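GH62 hydrolase (Scytalidium thermophilum, PDB 4PVA) hydrolyses alpha-L-arabinofuranoside side chains, probably those of arabinoxylan, as a fungal GH62 arabinofuranosidase. Local coordinates at residues 41-46 / 330-335; 106-111 / 195-200; 187-192 / 212-217. All blocks are in the same frame, centred on the assembly; numbering follows the deposited sequence.

In the fold
The chain folds as the five-bladed beta-propeller known for family GH62. Coming from the N terminus, segment 41-46 enters strand 44-53 of one blade and meets 330-335, just before strand 336-341 near the C terminus, so contact 1 closes the longest loop and ties that blade to the sheet containing both 26-28 and 336-341. Contacts 2 and 3 both fall within this loop. Contact 2 joins the end of strand 101-108 to the end of strand 189-196, in another sheet, whereas contact 3 pairs the start of 189-196 with the end of 208-212 in the same sheet. Their segments alternate along the chain, so these two loops cross. Contacts 1 and 2 lie on opposite sides of the chain's centre.

Contact 1 (41-46 / 330-335); sequences NIAGIK and YNALPW. With PO4 (phosphate ion), chain F.
Lys46 bends about its CG-CD bond (chi3 75°), while Trp335 sets its CG beside its own backbone N (chi1 -62°), and together these turns lay the lysine chain across the indole. Lys46 CE sits over one face of the five-membered ring, 3.8 Å from its centroid, in a CH-pi contact. Beyond it, Lys46 NZ donates to phosphate O3 at 2.7 Å, and Tyr330 OH donates to the same O3 at 2.6 Å, the oxygen lying in the plane of the phenol ring at its edge. A water accepts from Lys46 NZ and donates to Tyr330 O at 2.7 Å; Tyr69 OH also bonds NZ. Replacing Lys46 by alanine is likely to cost this indole face its CH-pi partner and the phosphate O3 one of its two donors here. His295, Arg251 and Gln320 of the five-bladed propeller also bind this ion, probably from the crystallisation liquor. Ala43 and Gly44 form a classic beta bulge against Ala64 of the neighbouring strand 56-65. Across the contact, Ile45 N donates to Trp335 O at 3.1 Å from above the carbonyl plane. Pro334, centre of an inverse gamma turn, directs its CA-H at Ala43 O, 3.5 Å from CA.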
loop_
_atom_site.group_PDB
_atom_site.type_symbol
_atom_site.label_atom_id
_atom_site.label_comp_id
_atom_site.label_asym_id
_atom_site.label_seq_id
_atom_site.Cartn_x
_atom_site.Cartn_y
_atom_site.Cartn_z
ATOM N N ASN A 41 12.805 7.966 -18.874
ATOM C CA ASN A 41 11.869 9.093 -18.943
ATOM C C ASN A 41 10.615 8.858 -18.101
ATOM O O ASN A 41 9.488 9.082 -18.539
ATOM C CB ASN A 41 11.452 9.340 -20.392
ATOM C CG ASN A 41 12.602 9.759 -21.259
ATOM O OD1 ASN A 41 13.522 10.438 -20.800
ATOM N ND2 ASN A 41 12.545 9.371 -22.521
ATOM N N ILE A 42 10.831 8.410 -16.880
ATOM C CA ILE A 42 9.721 8.191 -15.948
ATOM C C ILE A 42 9.082 9.530 -15.554
ATOM O O ILE A 42 9.784 10.491 -15.201
ATOM C CB ILE A 42 10.233 7.402 -14.731
ATOM C CG1 ILE A 42 10.818 6.046 -15.150
ATOM C CG2 ILE A 42 9.141 7.250 -13.690
ATOM C CD1 ILE A 42 9.939 5.214 -16.048
ATOM N N ALA A 43 7.749 9.581 -15.564
ATOM C CA ALA A 43 7.027 10.800 -15.198
ATOM C C ALA A 43 6.794 10.882 -13.679
ATOM O O ALA A 43 6.921 11.949 -13.070
ATOM C CB ALA A 43 5.718 10.915 -15.961
ATOM N N GLY A 44 6.336 9.777 -13.069
ATOM C CA GLY A 44 5.972 9.732 -11.664
ATOM C C GLY A 44 6.627 8.575 -10.947
ATOM O O GLY A 44 6.774 7.489 -11.508
ATOM N N ILE A 45 6.986 8.814 -9.683
ATOM C CA ILE A 45 7.324 7.740 -8.751
ATOM C C ILE A 45 6.180 7.645 -7.771
ATOM O O ILE A 45 5.761 8.629 -7.174
ATOM C CB ILE A 45 8.666 7.990 -8.024
ATOM C CG1 ILE A 45 9.806 8.183 -9.055
ATOM C CG2 ILE A 45 9.017 6.821 -7.132
ATOM C CD1 ILE A 45 10.129 6.953 -9.844
ATOM N N LYS A 46 5.677 6.411 -7.631
ATOM C CA LYS A 46 4.363 6.172 -7.086
ATOM C C LYS A 46 4.314 5.027 -6.087
ATOM O O LYS A 46 5.166 4.148 -6.065
ATOM C CB LYS A 46 3.379 5.845 -8.201
ATOM C CG LYS A 46 3.172 6.981 -9.178
ATOM C CD LYS A 46 2.080 6.697 -10.189
ATOM C CE LYS A 46 0.696 6.805 -9.595
ATOM N NZ LYS A 46 -0.327 6.535 -10.618
ATOM N N TYR A 330 -3.103 11.117 -17.274
ATOM C CA TYR A 330 -3.048 10.610 -15.916
ATOM C C TYR A 330 -1.745 9.874 -15.640
ATOM O O TYR A 330 -1.107 10.130 -14.617
ATOM C CB TYR A 330 -4.239 9.706 -15.636
ATOM C CG TYR A 330 -4.244 9.336 -14.171
ATOM C CD1 TYR A 330 -4.797 10.199 -13.215
ATOM C CD2 TYR A 330 -3.644 8.184 -13.723
ATOM C CE1 TYR A 330 -4.736 9.905 -11.878
ATOM C CE2 TYR A 330 -3.595 7.893 -12.370
ATOM C CZ TYR A 330 -4.142 8.770 -11.476
ATOM O OH TYR A 330 -4.131 8.537 -10.119
ATOM N N ASN A 331 -1.309 8.997 -16.533
ATOM C CA ASN A 331 -0.101 8.243 -16.253
ATOM C C ASN A 331 1.187 9.029 -16.427
ATOM O O ASN A 331 2.246 8.552 -16.064
ATOM C CB ASN A 331 -0.090 6.970 -17.058
ATOM C CG ASN A 331 -1.154 6.007 -16.590
ATOM O OD1 ASN A 331 -1.423 5.842 -15.379
ATOM N ND2 ASN A 331 -1.753 5.354 -17.536
ATOM N N ALA A 332 1.072 10.266 -16.895
ATOM C CA ALA A 332 2.195 11.199 -16.990
ATOM C C ALA A 332 2.229 12.211 -15.824
ATOM O O ALA A 332 3.060 13.118 -15.791
ATOM C CB ALA A 332 2.150 11.934 -18.327
ATOM N N LEU A 333 1.351 12.065 -14.844
ATOM C CA LEU A 333 1.358 12.991 -13.718
ATOM C C LEU A 333 2.676 12.939 -12.985
ATOM O O LEU A 333 3.218 11.869 -12.784
ATOM C CB LEU A 333 0.236 12.662 -12.750
ATOM C CG LEU A 333 -1.151 13.162 -13.117
ATOM C CD1 LEU A 333 -2.202 12.521 -12.210
ATOM C CD2 LEU A 333 -1.249 14.680 -13.054
ATOM N N PRO A 334 3.181 14.104 -12.554
ATOM C CA PRO A 334 4.493 14.147 -11.909
ATOM C C PRO A 334 4.414 13.832 -10.391
ATOM O O PRO A 334 4.743 14.640 -9.530
ATOM C CB PRO A 334 4.948 15.576 -12.172
ATOM C CG PRO A 334 3.686 16.353 -12.202
ATOM C CD PRO A 334 2.693 15.446 -12.881
ATOM N N TRP A 335 4.002 12.624 -10.080
ATOM C CA TRP A 335 3.986 12.150 -8.699
ATOM C C TRP A 335 5.393 12.068 -8.144
ATOM O O TRP A 335 6.344 11.692 -8.850
ATOM C CB TRP A 335 3.327 10.774 -8.568
ATOM C CG TRP A 335 1.902 10.690 -8.958
ATOM C CD1 TRP A 335 1.405 10.262 -10.151
ATOM C CD2 TRP A 335 0.747 10.998 -8.138
ATOM N NE1 TRP A 335 0.016 10.305 -10.141
ATOM C CE2 TRP A 335 -0.398 10.736 -8.908
ATOM C CE3 TRP A 335 0.580 11.473 -6.835
ATOM C CZ2 TRP A 335 -1.695 10.909 -8.414
ATOM C CZ3 TRP A 335 -0.699 11.654 -6.359
ATOM C CH2 TRP A 335 -1.813 11.380 -7.144
HETATM P P PO4 F . -3.055 5.618 -8.249
HETATM O O1 PO4 F . -3.711 6.629 -7.279
HETATM O O2 PO4 F . -4.084 4.505 -8.547
HETATM O O3 PO4 F . -2.804 6.357 -9.543
HETATM O O4 PO4 F . -1.846 5.085 -7.641
HETATM O O HOH W 1 -0.077 8.650 -12.577
#

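Contact 2 (106-111 / 195-200); sequences FYFEPH and TTLAQF
Phe108 and Phe200 stack across the seam between two blades of the propeller, the first ring coming from the end of strand 101-108 and the second from the turn that follows strand 189-196. Both side chains hold CG opposite the backbone N (chi1 -168° in Phe108, -177° in Phe200), which sends them past each other in opposite directions into an offset stack, centroids 4.6 Å apart and planes at 25°. Phe200 CD2 lies over the rim of one face of Phe108, with Phe108 CE1 the nearest ring atom at 3.4 Å. The other face of Phe108 is covered near its rim by Pro110 CD, so the ring is sandwiched.

Leu197 reaches the same aromatic from its far end, placing CD1 3.5 Å from Phe108 CZ, while its other methyl, CD2, approaches Pro110 CG at 4.2 Å. Phe106 adds a looser touch, its ring edge directed at Phe200 CZ. His111 has Phe108 CE2 over the centre of its imidazole, and at the ring's edge its CE1 is 3.1 Å from Phe200 O; its ND1 is hydrogen-bonded to Tyr115, whose ring also meets that of Phe200. Behind the stack, Val166 of strand 162-168 touches both Phe106 and Phe200.

The turn carrying Leu197 and Phe200 is shaped by an ST motif, Thr196 OG1 accepting from Gln199 N at 3.2 Å. No hydrogen bond crosses between the segments, and the hydrophobic, largely aromatic filling is that of an interface between separate blades of a beta-propeller.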
loop_
_atom_site.group_PDB
_atom_site.type_symbol
_atom_site.label_atom_id
_atom_site.label_comp_id
_atom_site.label_asym_id
_atom_site.label_seq_id
_atom_site.Cartn_x
_atom_site.Cartn_y
_atom_site.Cartn_z
ATOM N N PHE A 106 6.634 -7.652 2.551
ATOM C CA PHE A 106 6.678 -8.169 3.904
ATOM C C PHE A 106 7.474 -9.463 3.920
ATOM O O PHE A 106 7.692 -10.079 2.870
ATOM C CB PHE A 106 5.273 -8.386 4.509
ATOM C CG PHE A 106 4.404 -9.288 3.694
ATOM C CD1 PHE A 106 4.441 -10.679 3.847
ATOM C CD2 PHE A 106 3.593 -8.762 2.688
ATOM C CE1 PHE A 106 3.661 -11.497 3.049
ATOM C CE2 PHE A 106 2.837 -9.566 1.886
ATOM C CZ PHE A 106 2.871 -10.941 2.062
ATOM N N TYR A 107 7.916 -9.849 5.115
ATOM C CA TYR A 107 8.671 -11.093 5.320
ATOM C C TYR A 107 7.737 -12.169 5.807
ATOM O O TYR A 107 7.106 -12.051 6.852
ATOM C CB TYR A 107 9.759 -10.848 6.349
ATOM C CG TYR A 107 10.770 -11.979 6.475
ATOM C CD1 TYR A 107 11.651 -12.276 5.452
ATOM C CD2 TYR A 107 10.826 -12.726 7.631
ATOM C CE1 TYR A 107 12.585 -13.305 5.596
ATOM C CE2 TYR A 107 11.737 -13.751 7.758
ATOM C CZ TYR A 107 12.583 -14.004 6.763
ATOM O OH TYR A 107 13.537 -15.020 6.893
ATOM N N PHE A 108 7.612 -13.232 5.009
ATOM C CA PHE A 108 6.749 -14.327 5.343
ATOM C C PHE A 108 7.643 -15.294 6.134
ATOM O O PHE A 108 8.316 -16.170 5.556
ATOM C CB PHE A 108 6.114 -15.012 4.109
ATOM C CG PHE A 108 5.014 -15.952 4.479
ATOM C CD1 PHE A 108 3.768 -15.488 4.807
ATOM C CD2 PHE A 108 5.229 -17.332 4.477
ATOM C CE1 PHE A 108 2.756 -16.346 5.185
ATOM C CE2 PHE A 108 4.225 -18.189 4.866
ATOM C CZ PHE A 108 2.987 -17.715 5.201
ATOM N N GLU A 109 7.613 -15.170 7.453
ATOM C CA GLU A 109 8.600 -15.829 8.317
ATOM C C GLU A 109 8.592 -17.350 8.161
ATOM O O GLU A 109 9.674 -17.957 8.117
ATOM C CB GLU A 109 8.424 -15.375 9.773
ATOM C CG GLU A 109 9.428 -15.983 10.759
ATOM C CD GLU A 109 9.078 -17.414 11.133
ATOM O OE1 GLU A 109 7.885 -17.788 11.137
ATOM O OE2 GLU A 109 10.014 -18.191 11.413
ATOM N N PRO A 110 7.409 -17.987 8.052
ATOM C CA PRO A 110 7.469 -19.452 7.889
ATOM C C PRO A 110 8.236 -19.934 6.648
ATOM O O PRO A 110 8.707 -21.106 6.658
ATOM C CB PRO A 110 5.992 -19.854 7.830
ATOM C CG PRO A 110 5.272 -18.768 8.568
ATOM C CD PRO A 110 6.035 -17.510 8.274
ATOM N N HIS A 111 8.382 -19.149 5.580
ATOM C CA HIS A 111 9.167 -19.534 4.403
ATOM C C HIS A 111 10.565 -18.935 4.340
ATOM O O HIS A 111 11.297 -19.169 3.390
ATOM C CB HIS A 111 8.469 -19.172 3.082
ATOM C CG HIS A 111 7.155 -19.848 2.883
ATOM N ND1 HIS A 111 6.264 -19.453 1.910
ATOM C CD2 HIS A 111 6.545 -20.832 3.578
ATOM C CE1 HIS A 111 5.176 -20.196 1.991
ATOM N NE2 HIS A 111 5.314 -21.035 2.998
ATOM N N THR A 195 -6.831 -17.685 2.758
ATOM C CA THR A 195 -6.289 -19.057 2.770
ATOM C C THR A 195 -5.634 -19.263 4.120
ATOM O O THR A 195 -5.534 -18.363 4.924
ATOM C CB THR A 195 -5.305 -19.277 1.611
ATOM O OG1 THR A 195 -5.055 -20.708 1.525
ATOM C CG2 THR A 195 -4.019 -18.540 1.794
ATOM N N THR A 196 -5.214 -20.477 4.452
ATOM C CA THR A 196 -4.544 -20.695 5.725
ATOM C C THR A 196 -3.063 -20.342 5.617
ATOM O O THR A 196 -2.479 -20.385 4.530
ATOM C CB THR A 196 -4.669 -22.141 6.210
ATOM O OG1 THR A 196 -3.983 -22.982 5.294
ATOM C CG2 THR A 196 -6.130 -22.531 6.342
ATOM N N LEU A 197 -2.458 -20.057 6.777
ATOM C CA LEU A 197 -1.035 -19.783 6.814
ATOM C C LEU A 197 -0.237 -20.967 6.223
ATOM O O LEU A 197 0.709 -20.777 5.482
ATOM C CB LEU A 197 -0.604 -19.472 8.256
ATOM C CG LEU A 197 0.789 -18.898 8.422
ATOM C CD1 LEU A 197 0.872 -17.443 7.999
ATOM C CD2 LEU A 197 1.255 -18.970 9.847
ATOM N N ALA A 198 -0.656 -22.179 6.573
ATOM C CA ALA A 198 -0.023 -23.418 6.071
ATOM C C ALA A 198 -0.043 -23.504 4.555
ATOM O O ALA A 198 0.924 -23.977 3.939
ATOM C CB ALA A 198 -0.693 -24.622 6.681
ATOM N N GLN A 199 -1.131 -23.075 3.911
ATOM C CA GLN A 199 -1.238 -23.111 2.451
ATOM C C GLN A 199 -0.586 -21.957 1.686
ATOM O O GLN A 199 -0.194 -22.139 0.535
ATOM C CB GLN A 199 -2.689 -23.176 2.040
ATOM C CG GLN A 199 -3.361 -24.475 2.432
ATOM C CD GLN A 199 -4.681 -24.717 1.742
ATOM O OE1 GLN A 199 -4.937 -24.219 0.674
ATOM N NE2 GLN A 199 -5.503 -25.562 2.339
ATOM N N PHE A 200 -0.532 -20.771 2.319
ATOM C CA PHE A 200 -0.082 -19.538 1.672
ATOM C C PHE A 200 1.203 -19.772 0.887
ATOM O O PHE A 200 2.121 -20.333 1.460
ATOM C CB PHE A 200 0.138 -18.469 2.732
ATOM C CG PHE A 200 0.524 -17.141 2.160
ATOM C CD1 PHE A 200 -0.495 -16.220 1.797
ATOM C CD2 PHE A 200 1.846 -16.823 1.895
ATOM C CE1 PHE A 200 -0.153 -15.013 1.207
ATOM C CE2 PHE A 200 2.177 -15.608 1.321
ATOM C CZ PHE A 200 1.167 -14.719 0.977
#

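Contact 3 (187-192 / 212-217); sequences NGHLYR and QDTQNI
Gly188, Ile217 and Gln212 carry this contact, with Gly188 at its centre. Its positive phi of 88° turns the chain into strand 189-196, and its oxygen receives the facing segment: Asp213 N donates to Gly188 O at 2.9 Å, in the carbonyl plane, while Gln212 CA comes within 3.1 Å of it in a CA-H...O contact. Having no side chain, Gly188 lets Ile217 close in, where a CB would run into Ile217 CG2; Ile217 CB packs 3.6 Å from Gly188 N. With CG1 lodged between backbone N and carbonyl carbon (chi1 65°), Ile217 turns its branch methyl CG2 onto the peptide between Asn187 and Gly188, 3.5 Å from Asn187 O.

Gln212 pairs with His189 as an antiparallel, non-hydrogen-bonded pair, their side chains running side by side. The extended glutamine brings OE1 to the edge of the imidazole, in its plane and 3.3 Å from His189 CD2, with amide and ring planes 51° apart. A water joins them, donating to Gln212 OE1 at 3.0 Å and lying 2.7 Å from His189 NE2. The other ring nitrogen, ND1, is hydrogen-bonded to Asp185, which should fix the ring's rotation.

Past the pair the chain curls in an Asx motif, Asp213 OD1 accepting from Asn216 N, and leaves for strand 222-229. Such an exit from the edge strand of a four-stranded antiparallel sheet is the blade-to-blade connection of a beta-propeller.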
loop_
_atom_site.group_PDB
_atom_site.type_symbol
_atom_site.label_atom_id
_atom_site.label_comp_id
_atom_site.label_asym_id
_atom_site.label_seq_id
_atom_site.Cartn_x
_atom_site.Cartn_y
_atom_site.Cartn_z
ATOM N N ASN A 187 -14.388 0.709 -8.628
ATOM C CA ASN A 187 -15.820 0.755 -8.856
ATOM C C ASN A 187 -16.593 0.646 -7.567
ATOM O O ASN A 187 -17.714 0.190 -7.567
ATOM C CB ASN A 187 -16.268 -0.323 -9.866
ATOM C CG ASN A 187 -17.601 0.004 -10.502
ATOM O OD1 ASN A 187 -17.865 1.159 -10.815
ATOM N ND2 ASN A 187 -18.431 -0.980 -10.686
ATOM N N GLY A 188 -15.997 1.066 -6.476
ATOM C CA GLY A 188 -16.703 1.187 -5.214
ATOM C C GLY A 188 -16.731 -0.049 -4.340
ATOM O O GLY A 188 -17.424 -0.057 -3.344
ATOM N N HIS A 189 -15.972 -1.079 -4.680
ATOM C CA HIS A 189 -15.931 -2.319 -3.876
ATOM C C HIS A 189 -14.549 -2.573 -3.306
ATOM O O HIS A 189 -13.529 -2.277 -3.937
ATOM C CB HIS A 189 -16.346 -3.543 -4.695
ATOM C CG HIS A 189 -17.644 -3.368 -5.430
ATOM N ND1 HIS A 189 -17.692 -3.098 -6.777
ATOM C CD2 HIS A 189 -18.924 -3.372 -4.991
ATOM C CE1 HIS A 189 -18.957 -2.955 -7.136
ATOM N NE2 HIS A 189 -19.719 -3.122 -6.084
ATOM N N LEU A 190 -14.559 -3.169 -2.129
ATOM C CA LEU A 190 -13.364 -3.735 -1.480
ATOM C C LEU A 190 -13.627 -5.221 -1.317
ATOM O O LEU A 190 -14.636 -5.602 -0.700
ATOM C CB LEU A 190 -13.076 -3.029 -0.166
ATOM C CG LEU A 190 -11.833 -3.527 0.602
ATOM C CD1 LEU A 190 -10.565 -3.223 -0.129
ATOM C CD2 LEU A 190 -11.760 -2.958 1.992
ATOM N N TYR A 191 -12.711 -6.031 -1.855
ATOM C CA TYR A 191 -12.823 -7.479 -1.861
ATOM C C TYR A 191 -11.823 -8.097 -0.911
ATOM O O TYR A 191 -10.786 -7.526 -0.666
ATOM C CB TYR A 191 -12.576 -8.073 -3.238
ATOM C CG TYR A 191 -13.474 -7.524 -4.334
ATOM C CD1 TYR A 191 -14.687 -8.105 -4.597
ATOM C CD2 TYR A 191 -13.108 -6.462 -5.112
ATOM C CE1 TYR A 191 -15.530 -7.605 -5.609
ATOM C CE2 TYR A 191 -13.930 -5.959 -6.118
ATOM C CZ TYR A 191 -15.127 -6.525 -6.340
ATOM O OH TYR A 191 -15.941 -6.055 -7.413
ATOM N N ARG A 192 -12.136 -9.305 -0.443
ATOM C CA ARG A 192 -11.257 -10.063 0.450
ATOM C C ARG A 192 -11.380 -11.539 0.181
ATOM O O ARG A 192 -12.475 -12.097 0.205
ATOM C CB ARG A 192 -11.608 -9.800 1.904
ATOM C CG ARG A 192 -10.686 -10.447 2.943
ATOM C CD ARG A 192 -11.324 -10.451 4.350
ATOM N NE ARG A 192 -12.531 -11.242 4.361
ATOM C CZ ARG A 192 -12.571 -12.554 4.316
ATOM N NH1 ARG A 192 -11.469 -13.274 4.424
ATOM N NH2 ARG A 192 -13.729 -13.170 4.196
ATOM N N GLN A 212 -18.605 -1.652 0.488
ATOM C CA GLN A 212 -18.914 -1.036 -0.783
ATOM C C GLN A 212 -19.564 0.326 -0.606
ATOM O O GLN A 212 -20.294 0.545 0.382
ATOM C CB GLN A 212 -19.774 -1.963 -1.664
ATOM C CG GLN A 212 -21.130 -2.284 -1.085
ATOM C CD GLN A 212 -21.944 -3.227 -1.960
ATOM O OE1 GLN A 212 -21.452 -3.805 -2.932
ATOM N NE2 GLN A 212 -23.205 -3.402 -1.607
ATOM N N ASP A 213 -19.310 1.241 -1.535
ATOM C CA ASP A 213 -20.045 2.500 -1.593
ATOM C C ASP A 213 -20.453 2.755 -3.031
ATOM O O ASP A 213 -19.788 3.479 -3.771
ATOM C CB ASP A 213 -19.239 3.675 -1.044
ATOM C CG ASP A 213 -20.100 4.907 -0.815
ATOM O OD1 ASP A 213 -20.962 5.199 -1.671
ATOM O OD2 ASP A 213 -19.913 5.579 0.220
ATOM N N THR A 214 -21.560 2.134 -3.413
ATOM C CA THR A 214 -22.027 2.124 -4.787
ATOM C C THR A 214 -22.502 3.502 -5.240
ATOM O O THR A 214 -22.367 3.842 -6.404
ATOM C CB THR A 214 -23.135 1.073 -4.975
ATOM O OG1 THR A 214 -24.200 1.369 -4.082
ATOM C CG2 THR A 214 -22.597 -0.310 -4.642
ATOM N N GLN A 215 -23.021 4.314 -4.334
ATOM C CA GLN A 215 -23.536 5.620 -4.721
ATOM C C GLN A 215 -22.431 6.618 -4.997
ATOM O O GLN A 215 -22.570 7.483 -5.834
ATOM C CB GLN A 215 -24.431 6.174 -3.634
ATOM C CG GLN A 215 -25.098 7.468 -4.035
ATOM C CD GLN A 215 -26.340 7.731 -3.215
ATOM O OE1 GLN A 215 -27.166 6.837 -3.019
ATOM N NE2 GLN A 215 -26.485 8.958 -2.737
ATOM N N ASN A 216 -21.332 6.515 -4.274
ATOM C CA ASN A 216 -20.151 7.343 -4.530
ATOM C C ASN A 216 -18.926 6.448 -4.516
ATOM O O ASN A 216 -18.311 6.239 -3.452
ATOM C CB ASN A 216 -20.024 8.456 -3.495
ATOM C CG ASN A 216 -18.756 9.269 -3.675
ATOM O OD1 ASN A 216 -18.117 9.213 -4.721
ATOM N ND2 ASN A 216 -18.397 10.030 -2.644
ATOM N N ILE A 217 -18.543 5.929 -5.669
ATOM C CA ILE A 217 -17.442 4.969 -5.718
ATOM C C ILE A 217 -16.128 5.592 -5.249
ATOM O O ILE A 217 -15.250 4.889 -4.801
ATOM C CB ILE A 217 -17.269 4.345 -7.122
ATOM C CG1 ILE A 217 -16.847 5.388 -8.152
ATOM C CG2 ILE A 217 -18.535 3.606 -7.569
ATOM C CD1 ILE A 217 -16.636 4.841 -9.533
HETATM O O HOH W 2 -14.089 2.690 -6.184
HETATM O O HOH W 3 -22.348 -3.604 -5.744
#